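Local coordinates for long form D7clu1 salivary protein (Culex quinquefasciatus, PDB 6V4C) that binds and sequesters ADP, ATP and related adenine compounds of the vertebrate host, inhibiting platelet aggregation and modulating the blood feeding of the female mosquito, at residues 6-11 against 141-146; 147-152 against 261-266; 74-79 against 134-139; 13-18 against 50-55. All coordinates share one frame; numbering follows the deposited sequence.

Contact 1: residues 6-11 against 141-146. With ADP (adenosine-5'-diphosphate), chain B.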
# COMPACT_ATOMS: atom_id res chain seq x y z
N MET A 6 -6.55 6.73 -8.45
CA MET A 6 -5.61 6.49 -7.36
C MET A 6 -4.43 7.44 -7.49
O MET A 6 -3.94 7.70 -8.59
CB MET A 6 -5.09 5.05 -7.41
CG MET A 6 -6.17 4.02 -7.67
SD MET A 6 -5.52 2.34 -7.82
CE MET A 6 -5.05 2.01 -6.13
N ASP A 7 -3.98 7.96 -6.35
CA ASP A 7 -2.81 8.83 -6.30
C ASP A 7 -1.54 7.97 -6.34
O ASP A 7 -1.62 6.74 -6.28
CB ASP A 7 -2.93 9.78 -5.10
CG ASP A 7 -2.72 9.10 -3.75
OD1 ASP A 7 -2.01 8.09 -3.65
OD2 ASP A 7 -3.29 9.61 -2.75
N PRO A 8 -0.36 8.58 -6.48
CA PRO A 8 0.85 7.75 -6.62
C PRO A 8 1.16 6.89 -5.41
O PRO A 8 1.76 5.82 -5.57
CB PRO A 8 1.97 8.78 -6.89
CG PRO A 8 1.27 10.03 -7.29
CD PRO A 8 -0.03 10.02 -6.54
N GLU A 9 0.77 7.32 -4.21
CA GLU A 9 0.99 6.50 -3.02
C GLU A 9 0.11 5.26 -3.03
O GLU A 9 0.56 4.17 -2.67
CB GLU A 9 0.75 7.33 -1.75
CG GLU A 9 1.01 6.59 -0.43
CD GLU A 9 -0.21 5.83 0.09
OE1 GLU A 9 -1.33 6.05 -0.42
OE2 GLU A 9 -0.04 5.02 1.02
N GLU A 10 -1.14 5.42 -3.40
CA GLU A 10 -2.05 4.29 -3.57
C GLU A 10 -1.56 3.31 -4.62
O GLU A 10 -1.57 2.24 -4.37
CB GLU A 10 -3.44 4.74 -3.90
CG GLU A 10 -4.04 5.61 -2.92
CD GLU A 10 -5.39 6.14 -3.29
OE1 GLU A 10 -5.48 6.94 -4.04
OE2 GLU A 10 -6.27 5.70 -2.81
N VAL A 11 -1.06 3.74 -5.75
CA VAL A 11 -0.59 2.76 -6.73
C VAL A 11 0.65 2.08 -6.25
O VAL A 11 0.71 1.00 -6.36
CB VAL A 11 -0.40 3.40 -8.09
CG1 VAL A 11 0.11 2.42 -9.06
CG2 VAL A 11 -1.59 4.14 -8.54
N PRO A 141 1.07 18.15 -0.74
CA PRO A 141 1.63 17.77 0.56
C PRO A 141 0.71 16.87 1.38
O PRO A 141 1.19 16.23 2.33
CB PRO A 141 1.86 19.12 1.26
CG PRO A 141 1.75 20.16 0.18
CD PRO A 141 0.81 19.60 -0.83
N GLN A 142 -0.57 16.79 1.03
CA GLN A 142 -1.51 15.95 1.76
C GLN A 142 -1.38 14.47 1.42
O GLN A 142 -2.00 13.64 2.08
CB GLN A 142 -2.95 16.41 1.52
CG GLN A 142 -3.56 15.95 0.20
CD GLN A 142 -3.01 16.70 -1.01
OE1 GLN A 142 -2.20 17.62 -0.87
NE2 GLN A 142 -3.47 16.31 -2.19
N ILE A 143 -0.59 14.12 0.41
CA ILE A 143 -0.31 12.72 0.09
C ILE A 143 0.99 12.34 0.78
O ILE A 143 1.98 13.09 0.71
CB ILE A 143 -0.20 12.52 -1.43
CG1 ILE A 143 -1.43 13.10 -2.14
CG2 ILE A 143 -0.04 11.04 -1.76
CD1 ILE A 143 -1.40 12.94 -3.64
N LYS A 144 1.00 11.19 1.45
CA LYS A 144 2.23 10.72 2.09
C LYS A 144 3.25 10.34 1.02
O LYS A 144 3.00 9.40 0.25
CB LYS A 144 1.94 9.50 2.96
CG LYS A 144 3.14 9.07 3.81
CD LYS A 144 3.05 7.63 4.27
CE LYS A 144 3.55 6.66 3.21
NZ LYS A 144 5.02 6.79 2.97
N PRO A 145 4.38 11.04 0.92
CA PRO A 145 5.37 10.68 -0.10
C PRO A 145 6.28 9.57 0.39
O PRO A 145 6.16 9.15 1.54
CB PRO A 145 6.15 11.99 -0.29
CG PRO A 145 6.14 12.59 1.09
CD PRO A 145 4.82 12.19 1.74
N LYS A 146 7.20 9.09 -0.44
CA LYS A 146 8.15 8.12 0.07
C LYS A 146 9.19 8.82 0.93
O LYS A 146 9.41 10.03 0.81
CB LYS A 146 8.78 7.31 -1.08
CG LYS A 146 10.15 7.77 -1.54
CD LYS A 146 10.73 6.78 -2.55
CE LYS A 146 12.02 7.29 -3.19
NZ LYS A 146 11.79 8.48 -4.06
PB ADP B . 13.00 5.49 -7.63
O1B ADP B . 13.49 6.77 -7.82
O2B ADP B . 13.92 4.47 -7.96
O3B ADP B . 11.81 5.30 -8.29
PA ADP B . 13.66 4.16 -5.13
O1A ADP B . 14.85 4.58 -4.34
O2A ADP B . 13.99 3.04 -5.93
O3A ADP B . 13.11 5.27 -6.05
O5' ADP B . 12.28 3.93 -4.53
C5' ADP B . 11.14 3.66 -5.33
C4' ADP B . 10.06 2.96 -4.54
O4' ADP B . 9.24 3.87 -3.84
C3' ADP B . 8.97 2.25 -5.31
O3' ADP B . 9.34 0.96 -5.68
C2' ADP B . 7.73 2.31 -4.43
O2' ADP B . 7.53 1.11 -3.81
C1' ADP B . 8.14 3.25 -3.34
N9 ADP B . 7.18 4.26 -3.02
C8 ADP B . 6.66 5.12 -3.88
N7 ADP B . 5.87 5.96 -3.35
C5 ADP B . 5.84 5.64 -2.05
C6 ADP B . 5.17 6.16 -0.95
N6 ADP B . 4.35 7.16 -0.99
N1 ADP B . 5.36 5.60 0.22
C2 ADP B . 6.15 4.58 0.29
N3 ADP B . 6.83 4.02 -0.65
C4 ADP B . 6.65 4.59 -1.82
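D7 and I143 reach toward each other tip to tip. CG2 of I143 comes within 3.7 Å of D7 OD2, and its CD1 packs on the CB of D7. CG2 also turns to the CB of E9, while CD1 reaches the CD of P8. I143 thus packs against both D7 and the first turn of helix 8-22. The carboxylate of D7 is held from its other oxygen. E10 N donates to D7 OD1 at 2.8 Å, nearly along the C-O axis of the acid. D7 N returns a bond to E10 OE1, so the two residues form a capping box. CG of D7 stands between its own N and carbonyl carbon (chi1 73°), which sets CG where OD1 can take the bond from E10 N.

One step along, E9 meets the backbone of K144. The CG of E9 lies 3.5 Å from K144 O and 3.4 Å from N6 of ADP. The chain bends at chi2 (-88°), and the carboxylate is bound by Y266 and R192. K144 grips the adenine twice. Its O accepts a weak bond from N6 (2.9 Å), and its NZ donates to N1 at 3.0 Å. NZ sits among four acceptors, ADP N1 and the carbonyl oxygens of P145, I148 and S263, more than three protons can fully serve. K146 lays its CB against the purine, 3.5 Å from C5. The arrangement is an N-capped helix start packed on a loop, and together they form part of the adenine end of the ADP pocket between two PBP/GOBP-family regions.

Contact 2: residues 147-152 against 261-266. With ADP (adenosine-5'-diphosphate), chain B.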
# COMPACT_ATOMS: atom_id res chain seq x y z
N GLY A 147 9.80 8.06 1.83
CA GLY A 147 10.82 8.59 2.71
C GLY A 147 10.34 9.00 4.09
O GLY A 147 11.18 9.29 4.95
N ILE A 148 9.03 9.04 4.31
CA ILE A 148 8.47 9.33 5.63
C ILE A 148 7.49 8.23 5.98
O ILE A 148 6.74 7.75 5.12
CB ILE A 148 7.80 10.73 5.67
CG1 ILE A 148 7.35 11.07 7.10
CG2 ILE A 148 6.62 10.80 4.70
CD1 ILE A 148 6.81 12.49 7.25
N SER A 149 7.50 7.80 7.24
CA SER A 149 6.61 6.72 7.65
C SER A 149 5.17 7.22 7.75
O SER A 149 4.91 8.42 7.85
CB SER A 149 7.05 6.11 8.98
OG SER A 149 6.55 6.83 10.09
N ILE A 150 4.23 6.28 7.71
CA ILE A 150 2.82 6.64 7.80
C ILE A 150 2.50 7.22 9.17
O ILE A 150 1.71 8.16 9.29
CB ILE A 150 1.93 5.43 7.44
CG1 ILE A 150 0.44 5.80 7.53
CG2 ILE A 150 2.23 4.24 8.34
CD1 ILE A 150 0.00 6.85 6.53
N PHE A 151 3.14 6.69 10.22
CA PHE A 151 2.88 7.20 11.56
C PHE A 151 3.44 8.61 11.74
O PHE A 151 2.79 9.46 12.37
CB PHE A 151 3.46 6.24 12.61
CG PHE A 151 2.86 4.87 12.57
CD1 PHE A 151 1.64 4.62 13.17
CD2 PHE A 151 3.49 3.84 11.90
CE1 PHE A 151 1.07 3.36 13.13
CE2 PHE A 151 2.93 2.58 11.85
CZ PHE A 151 1.72 2.34 12.46
N ARG A 152 4.63 8.87 11.21
CA ARG A 152 5.20 10.21 11.29
C ARG A 152 4.41 11.18 10.43
O ARG A 152 4.16 12.32 10.83
CB ARG A 152 6.67 10.17 10.89
CG ARG A 152 7.36 11.53 10.85
CD ARG A 152 7.34 12.21 12.20
NE ARG A 152 8.02 13.51 12.15
CZ ARG A 152 7.96 14.43 13.11
NH1 ARG A 152 7.25 14.20 14.21
NH2 ARG A 152 8.60 15.58 12.97
N VAL A 261 8.52 0.89 9.69
CA VAL A 261 9.77 0.89 8.95
C VAL A 261 9.53 0.65 7.46
O VAL A 261 10.12 1.32 6.60
CB VAL A 261 10.76 -0.13 9.55
CG1 VAL A 261 11.91 -0.39 8.58
CG2 VAL A 261 11.30 0.38 10.87
N ARG A 262 8.64 -0.29 7.14
CA ARG A 262 8.38 -0.61 5.74
C ARG A 262 7.59 0.49 5.03
O ARG A 262 7.67 0.59 3.80
CB ARG A 262 7.62 -1.93 5.64
CG ARG A 262 8.40 -3.14 6.14
CD ARG A 262 7.46 -4.17 6.77
NE ARG A 262 6.45 -4.66 5.84
CZ ARG A 262 5.29 -5.18 6.21
NH1 ARG A 262 4.97 -5.28 7.50
NH2 ARG A 262 4.43 -5.60 5.29
N SER A 263 6.85 1.32 5.77
CA SER A 263 6.00 2.33 5.16
C SER A 263 6.78 3.49 4.56
O SER A 263 6.21 4.27 3.80
CB SER A 263 4.97 2.86 6.16
OG SER A 263 5.56 3.73 7.12
N GLU A 264 8.07 3.63 4.89
CA GLU A 264 8.86 4.69 4.28
C GLU A 264 9.16 4.39 2.82
O GLU A 264 9.33 5.32 2.02
CB GLU A 264 10.16 4.91 5.07
CG GLU A 264 9.93 5.41 6.49
CD GLU A 264 11.20 5.94 7.13
OE1 GLU A 264 12.28 5.80 6.51
OE2 GLU A 264 11.12 6.49 8.24
N ASN A 265 9.21 3.11 2.45
CA ASN A 265 9.43 2.71 1.06
C ASN A 265 8.81 1.33 0.90
O ASN A 265 9.35 0.34 1.41
CB ASN A 265 10.92 2.68 0.73
CG ASN A 265 11.19 2.47 -0.74
OD1 ASN A 265 10.56 1.62 -1.39
ND2 ASN A 265 12.12 3.23 -1.29
N TYR A 266 7.68 1.26 0.18
CA TYR A 266 6.89 0.04 0.14
C TYR A 266 7.63 -1.14 -0.50
O TYR A 266 7.20 -2.28 -0.32
CB TYR A 266 5.56 0.30 -0.58
CG TYR A 266 4.67 1.30 0.12
CD1 TYR A 266 4.59 1.34 1.51
CD2 TYR A 266 3.91 2.21 -0.61
CE1 TYR A 266 3.78 2.25 2.15
CE2 TYR A 266 3.10 3.13 0.03
CZ TYR A 266 3.04 3.15 1.41
OH TYR A 266 2.23 4.06 2.05
PB ADP B . 13.00 5.49 -7.63
O1B ADP B . 13.49 6.77 -7.82
O2B ADP B . 13.92 4.47 -7.96
O3B ADP B . 11.81 5.30 -8.29
PA ADP B . 13.66 4.16 -5.13
O1A ADP B . 14.85 4.58 -4.34
O2A ADP B . 13.99 3.04 -5.93
O3A ADP B . 13.11 5.27 -6.05
O5' ADP B . 12.28 3.93 -4.53
C5' ADP B . 11.14 3.66 -5.33
C4' ADP B . 10.06 2.96 -4.54
O4' ADP B . 9.24 3.87 -3.84
C3' ADP B . 8.97 2.25 -5.31
O3' ADP B . 9.34 0.96 -5.68
C2' ADP B . 7.73 2.31 -4.43
O2' ADP B . 7.53 1.11 -3.81
C1' ADP B . 8.14 3.25 -3.34
N9 ADP B . 7.18 4.26 -3.02
C8 ADP B . 6.66 5.12 -3.88
N7 ADP B . 5.87 5.96 -3.35
C5 ADP B . 5.84 5.64 -2.05
C6 ADP B . 5.17 6.16 -0.95
N6 ADP B . 4.35 7.16 -0.99
N1 ADP B . 5.36 5.60 0.22
C2 ADP B . 6.15 4.58 0.29
N3 ADP B . 6.83 4.02 -0.65
C4 ADP B . 6.65 4.59 -1.82
O HOH W 1 9.70 8.62 8.98
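The Y266 ring carries the adenine of ADP on one face. C2 of the base sits 3.3 Å above the ring plane, over its centre, and N1 lies over the same face, 3.4 Å from CE2. The edge of the base is read by the backbone: Y266 N donates to N3 at 3.0 Å. F13 meets the Y266 ring edge-to-face. N265 reaches the sugar side, where ND2 makes a weak bond to O5' (3.3 Å). Its OD1 accepts from S267 N, which fixes the turn of the amide.

The loop that carries these groups is tied to the start of helix 150-158. G147 N donates to E264 O at 2.8 Å. This side of the site lies where the end of helix 249-263 meets the N-terminus of helix 150-158, in an all-helical protein of the PBP/GOBP family. S149 is the N-cap of that second helix, and its OG accepts from R152 N. I150 N, in the first turn, donates across the contact to S263 OG at 2.9 Å.

S263 OG stands between its own N and carbonyl carbon (chi1 74°), pointing at the CA of S149 and the CG2 of I150. The same hydroxyl is bound to E260 O, and S149 OG to E260 OE2. CG of E264 packs on S149, 3.5 Å from its N. A water accepts from S149 N and also lies within bonding distance of E264 OE2, one of several acceptors around it.

Contact 3: residues 74-79 against 134-139. With ADP (adenosine-5'-diphosphate), chain B; EDO (1,2-ethanediol), chain K.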
# COMPACT_ATOMS: atom_id res chain seq x y z
N GLU A 74 -7.53 10.99 -16.80
CA GLU A 74 -8.10 12.32 -16.65
C GLU A 74 -7.77 12.92 -15.29
O GLU A 74 -7.65 14.15 -15.17
CB GLU A 74 -9.62 12.27 -16.84
CG GLU A 74 -10.05 11.98 -18.26
CD GLU A 74 -9.71 13.12 -19.21
OE1 GLU A 74 -9.90 14.29 -18.84
OE2 GLU A 74 -9.24 12.83 -20.33
N ALA A 75 -7.61 12.09 -14.27
CA ALA A 75 -7.41 12.60 -12.92
C ALA A 75 -6.06 13.30 -12.76
O ALA A 75 -5.91 14.16 -11.89
CB ALA A 75 -7.55 11.47 -11.90
N TYR A 76 -5.08 12.95 -13.59
CA TYR A 76 -3.73 13.49 -13.46
C TYR A 76 -3.14 13.89 -14.80
O TYR A 76 -1.93 13.75 -15.02
CB TYR A 76 -2.81 12.51 -12.73
CG TYR A 76 -3.30 12.12 -11.36
CD1 TYR A 76 -2.95 12.86 -10.24
CD2 TYR A 76 -4.13 11.02 -11.18
CE1 TYR A 76 -3.41 12.52 -8.98
CE2 TYR A 76 -4.60 10.67 -9.93
CZ TYR A 76 -4.23 11.42 -8.83
OH TYR A 76 -4.69 11.08 -7.58
N LYS A 77 -3.97 14.38 -15.72
CA LYS A 77 -3.48 14.75 -17.04
C LYS A 77 -2.53 15.93 -16.98
O LYS A 77 -1.62 16.04 -17.81
CB LYS A 77 -4.64 15.03 -18.00
CG LYS A 77 -5.30 16.39 -17.80
N SER A 78 -2.70 16.81 -16.00
CA SER A 78 -1.79 17.94 -15.85
C SER A 78 -0.40 17.52 -15.38
O SER A 78 0.51 18.36 -15.37
CB SER A 78 -2.37 18.98 -14.88
OG SER A 78 -2.48 18.45 -13.58
N ASP A 79 -0.22 16.26 -15.00
CA ASP A 79 1.05 15.78 -14.47
C ASP A 79 1.59 14.53 -15.14
O ASP A 79 2.80 14.30 -15.09
CB ASP A 79 0.95 15.53 -12.96
CG ASP A 79 0.81 16.81 -12.16
OD1 ASP A 79 1.63 17.72 -12.37
OD2 ASP A 79 -0.12 16.90 -11.34
N ASP A 134 6.96 12.08 -8.33
CA ASP A 134 7.59 13.05 -7.45
C ASP A 134 7.01 14.45 -7.62
O ASP A 134 6.88 15.19 -6.64
CB ASP A 134 9.10 13.04 -7.65
CG ASP A 134 9.75 11.78 -7.11
OD1 ASP A 134 9.12 11.12 -6.24
OD2 ASP A 134 10.87 11.45 -7.54
N ALA A 135 6.65 14.82 -8.85
CA ALA A 135 6.02 16.12 -9.07
C ALA A 135 4.67 16.20 -8.36
O ALA A 135 4.34 17.22 -7.75
CB ALA A 135 5.85 16.38 -10.57
N ILE A 136 3.90 15.12 -8.40
CA ILE A 136 2.61 15.10 -7.71
C ILE A 136 2.80 15.22 -6.21
O ILE A 136 2.09 15.98 -5.53
CB ILE A 136 1.80 13.85 -8.11
CG1 ILE A 136 1.40 13.94 -9.59
CG2 ILE A 136 0.58 13.68 -7.21
CD1 ILE A 136 0.77 12.68 -10.13
N TYR A 137 3.77 14.49 -5.65
CA TYR A 137 4.06 14.59 -4.22
C TYR A 137 4.41 16.03 -3.84
O TYR A 137 3.92 16.55 -2.84
CB TYR A 137 5.20 13.66 -3.84
CG TYR A 137 4.86 12.18 -3.82
CD1 TYR A 137 3.55 11.74 -3.80
CD2 TYR A 137 5.87 11.23 -3.83
CE1 TYR A 137 3.25 10.38 -3.79
CE2 TYR A 137 5.59 9.88 -3.81
CZ TYR A 137 4.27 9.46 -3.80
OH TYR A 137 4.00 8.11 -3.78
N LYS A 138 5.27 16.67 -4.64
CA LYS A 138 5.69 18.03 -4.31
C LYS A 138 4.52 19.00 -4.33
O LYS A 138 4.44 19.91 -3.50
CB LYS A 138 6.78 18.50 -5.28
CG LYS A 138 8.15 17.90 -5.01
CD LYS A 138 9.21 18.56 -5.89
CE LYS A 138 10.53 17.81 -5.81
NZ LYS A 138 11.03 17.70 -4.42
N LYS A 139 3.59 18.81 -5.27
CA LYS A 139 2.45 19.70 -5.39
C LYS A 139 1.31 19.33 -4.46
O LYS A 139 0.38 20.13 -4.31
CB LYS A 139 1.96 19.74 -6.84
CG LYS A 139 2.97 20.32 -7.81
CD LYS A 139 2.32 20.76 -9.11
CE LYS A 139 2.48 19.72 -10.19
NZ LYS A 139 1.82 20.13 -11.46
PB ADP B . 13.00 5.49 -7.63
O1B ADP B . 13.49 6.77 -7.82
O2B ADP B . 13.92 4.47 -7.96
O3B ADP B . 11.81 5.30 -8.29
PA ADP B . 13.66 4.16 -5.13
O1A ADP B . 14.85 4.58 -4.34
O2A ADP B . 13.99 3.04 -5.93
O3A ADP B . 13.11 5.27 -6.05
O5' ADP B . 12.28 3.93 -4.53
C5' ADP B . 11.14 3.66 -5.33
C4' ADP B . 10.06 2.96 -4.54
O4' ADP B . 9.24 3.87 -3.84
C3' ADP B . 8.97 2.25 -5.31
O3' ADP B . 9.34 0.96 -5.68
C2' ADP B . 7.73 2.31 -4.43
O2' ADP B . 7.53 1.11 -3.81
C1' ADP B . 8.14 3.25 -3.34
N9 ADP B . 7.18 4.26 -3.02
C8 ADP B . 6.66 5.12 -3.88
N7 ADP B . 5.87 5.96 -3.35
C5 ADP B . 5.84 5.64 -2.05
C6 ADP B . 5.17 6.16 -0.95
N6 ADP B . 4.35 7.16 -0.99
N1 ADP B . 5.36 5.60 0.22
C2 ADP B . 6.15 4.58 0.29
N3 ADP B . 6.83 4.02 -0.65
C4 ADP B . 6.65 4.59 -1.82
C1 EDO K . 6.35 13.25 -17.35
O1 EDO K . 7.63 12.82 -17.01
C2 EDO K . 6.37 14.57 -16.80
O2 EDO K . 5.26 15.27 -16.78
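D79 and K139 meet tip to tip in a salt bridge. K139 NZ donates to D79 OD1 at 2.6 Å, on the syn lone pair of that oxygen, the side of the other oxygen. D79 OD2 stays farther from the amine and lies 3.8 Å from the CG1 of I136. K139 bends at chi3 (-99°), and its CE comes to 3.1 Å from D79 OD1 together with the amine. The pair lies at the protein surface, so solvent probably weakens its pull. D79 O also takes a bond from a 1,2-ethanediol, probably left from crystallisation.

Next to the bridge the packing is apolar. I136 sets its CG1 against the CB of D79 at 3.8 Å. Its CD1 reaches on to CD1 of Y76 at 3.7 Å, where the two side chains cross at about a right angle. I136 is buried, and it packs against both Y76 and the CB of D79.

Y137, next in the helix, is turned to the ligand instead. Its OH donates to ADP N7 at 2.9 Å, and N7 lies in the plane of the ring, at its edge. One helix thus serves the surface bridge and the nucleotide site. Helix 130-139 is flanked here by the turn from helix 66-75 into helix 77-80, while P8 of helix 8-22 touches both I136 and Y137. Y76 in turn packs on D7 and L127.

Contact 4: residues 13-18 against 50-55. With EDO (1,2-ethanediol), chain J.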
# COMPACT_ATOMS: atom_id res chain seq x y z
N PHE A 13 1.50 1.49 -3.16
CA PHE A 13 1.09 0.52 -2.15
C PHE A 13 0.55 -0.76 -2.79
O PHE A 13 0.92 -1.87 -2.38
CB PHE A 13 0.03 1.14 -1.23
CG PHE A 13 -0.35 0.25 -0.07
CD1 PHE A 13 -1.37 -0.69 -0.19
CD2 PHE A 13 0.31 0.36 1.15
CE1 PHE A 13 -1.71 -1.50 0.87
CE2 PHE A 13 -0.03 -0.45 2.22
CZ PHE A 13 -1.05 -1.38 2.08
N GLU A 14 -0.32 -0.62 -3.79
CA GLU A 14 -0.91 -1.81 -4.40
C GLU A 14 0.11 -2.59 -5.22
O GLU A 14 0.10 -3.82 -5.21
CB GLU A 14 -2.12 -1.42 -5.25
CG GLU A 14 -3.24 -0.73 -4.46
CD GLU A 14 -3.88 -1.63 -3.41
OE1 GLU A 14 -3.79 -2.87 -3.54
OE2 GLU A 14 -4.48 -1.09 -2.46
N GLU A 15 1.00 -1.89 -5.93
CA GLU A 15 2.02 -2.57 -6.70
C GLU A 15 2.92 -3.41 -5.80
O GLU A 15 3.21 -4.58 -6.11
CB GLU A 15 2.86 -1.57 -7.50
CG GLU A 15 3.97 -2.22 -8.32
CD GLU A 15 5.03 -1.24 -8.79
OE1 GLU A 15 5.12 -0.99 -10.01
OE2 GLU A 15 5.77 -0.71 -7.93
N ALA A 16 3.38 -2.83 -4.69
CA ALA A 16 4.26 -3.55 -3.78
C ALA A 16 3.57 -4.77 -3.18
O ALA A 16 4.20 -5.82 -3.00
CB ALA A 16 4.74 -2.61 -2.67
N LYS A 17 2.28 -4.65 -2.87
CA LYS A 17 1.55 -5.78 -2.32
C LYS A 17 1.48 -6.94 -3.31
O LYS A 17 1.65 -8.10 -2.93
CB LYS A 17 0.14 -5.34 -1.90
CG LYS A 17 -0.68 -6.44 -1.26
CD LYS A 17 -2.10 -5.96 -1.01
CE LYS A 17 -2.99 -7.10 -0.56
NZ LYS A 17 -4.37 -6.63 -0.25
N CYS A 18 1.23 -6.64 -4.59
CA CYS A 18 1.22 -7.69 -5.60
C CYS A 18 2.60 -8.31 -5.76
O CYS A 18 2.72 -9.53 -5.89
CB CYS A 18 0.72 -7.14 -6.94
SG CYS A 18 -1.05 -6.87 -7.04
N LYS A 50 -1.99 -10.13 -13.40
CA LYS A 50 -3.40 -10.22 -13.04
C LYS A 50 -3.68 -9.49 -11.73
O LYS A 50 -4.63 -8.70 -11.63
CB LYS A 50 -3.82 -11.68 -12.94
CG LYS A 50 -5.25 -11.88 -12.45
CD LYS A 50 -5.58 -13.35 -12.25
CE LYS A 50 -6.99 -13.52 -11.71
NZ LYS A 50 -7.32 -14.96 -11.49
N CYS A 51 -2.86 -9.74 -10.71
CA CYS A 51 -2.96 -9.00 -9.46
C CYS A 51 -2.88 -7.50 -9.70
O CYS A 51 -3.68 -6.73 -9.17
CB CYS A 51 -1.85 -9.45 -8.51
SG CYS A 51 -1.87 -8.73 -6.84
N LEU A 52 -1.91 -7.08 -10.53
CA LEU A 52 -1.65 -5.66 -10.71
C LEU A 52 -2.81 -4.95 -11.41
O LEU A 52 -3.21 -3.86 -10.99
CB LEU A 52 -0.35 -5.46 -11.49
CG LEU A 52 0.21 -4.04 -11.54
CD1 LEU A 52 0.68 -3.61 -10.16
CD2 LEU A 52 1.34 -3.94 -12.56
N VAL A 53 -3.36 -5.55 -12.47
CA VAL A 53 -4.40 -4.87 -13.23
C VAL A 53 -5.71 -4.82 -12.46
O VAL A 53 -6.49 -3.87 -12.60
CB VAL A 53 -4.57 -5.48 -14.64
CG1 VAL A 53 -3.28 -5.31 -15.44
CG2 VAL A 53 -4.96 -6.94 -14.55
N GLU A 54 -6.00 -5.84 -11.65
CA GLU A 54 -7.18 -5.79 -10.80
C GLU A 54 -7.01 -4.75 -9.69
O GLU A 54 -7.92 -3.96 -9.42
CB GLU A 54 -7.48 -7.17 -10.22
CG GLU A 54 -7.75 -8.24 -11.27
CD GLU A 54 -8.10 -9.59 -10.66
OE1 GLU A 54 -9.19 -10.12 -10.95
OE2 GLU A 54 -7.28 -10.13 -9.88
N ALA A 55 -5.84 -4.73 -9.05
CA ALA A 55 -5.60 -3.77 -7.97
C ALA A 55 -5.61 -2.34 -8.48
O ALA A 55 -6.02 -1.43 -7.74
CB ALA A 55 -4.27 -4.08 -7.28
C1 EDO J . -2.76 -4.90 2.27
O1 EDO J . -2.06 -4.58 3.47
C2 EDO J . -4.24 -4.57 2.41
O2 EDO J . -4.73 -3.89 1.25
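One covalent bond joins C18 and C51, with SG to SG at 2.0 Å. The bridge is turned by -85° about the S-S bond, close to the relaxed right angle of a disulfide. The two halves differ: SG of C51 is anti to its backbone N (chi1 -176°), while SG of C18 is anti to its carbonyl carbon. The sulfur of C18 also rests 3.6 Å from L52 N.

Van der Waals contacts flank the bridge. A55, one turn after C51, puts its CB 4.3 Å from the SG of C18. The same methyl meets E14, whose CB and OE1 both lie 4.0 Å away. L52 lies beside E15, pointing the same way, and its CD1 packs on the CA of E15 at 3.9 Å. The carboxylate of E15 goes on to W36, which donates to OE1.

Other contacts are with outside partners. K17 is fully extended and makes a weak bond to O2 of a 1,2-ethanediol, probably from crystallisation. The same molecule touches the edge of the F13 ring. F13 also forms a cation-pi pair with R192.

The two short helix segments run nearly antiparallel, at 156°, with their axes 9.2 Å apart. No hydrogen bond spans them, so the disulfide and a thin layer of small or aliphatic groups make the join. This covalent tie fixes helix 8-22 to helix 45-55 within the first PBP/GOBP-family region.

How the contacts relate
Contacts 1, 2 and 3 all touch ADP, and contact 4 lies close by, with the side chain of E15 about 5 Å from the nucleotide. The centres of contacts 1 and 2 are about 12 Å apart. They join through two probable hydrogen bonds, E9 OE2 to Y266 OH (2.7 Å) and K144 NZ to S263 O (2.9 Å). Contact 3 is centred about 10 Å from contact 1 and packs on it, with D7 CA 3.2 Å from Y76 OH. Contact 4 shares helix 8-22 with contact 1 and meets contact 2 where A16 CB lies 3.4 Å from Y266 O. Contacts 3 and 4 are nested in the chain loop that contact 1 closes, yet do not touch.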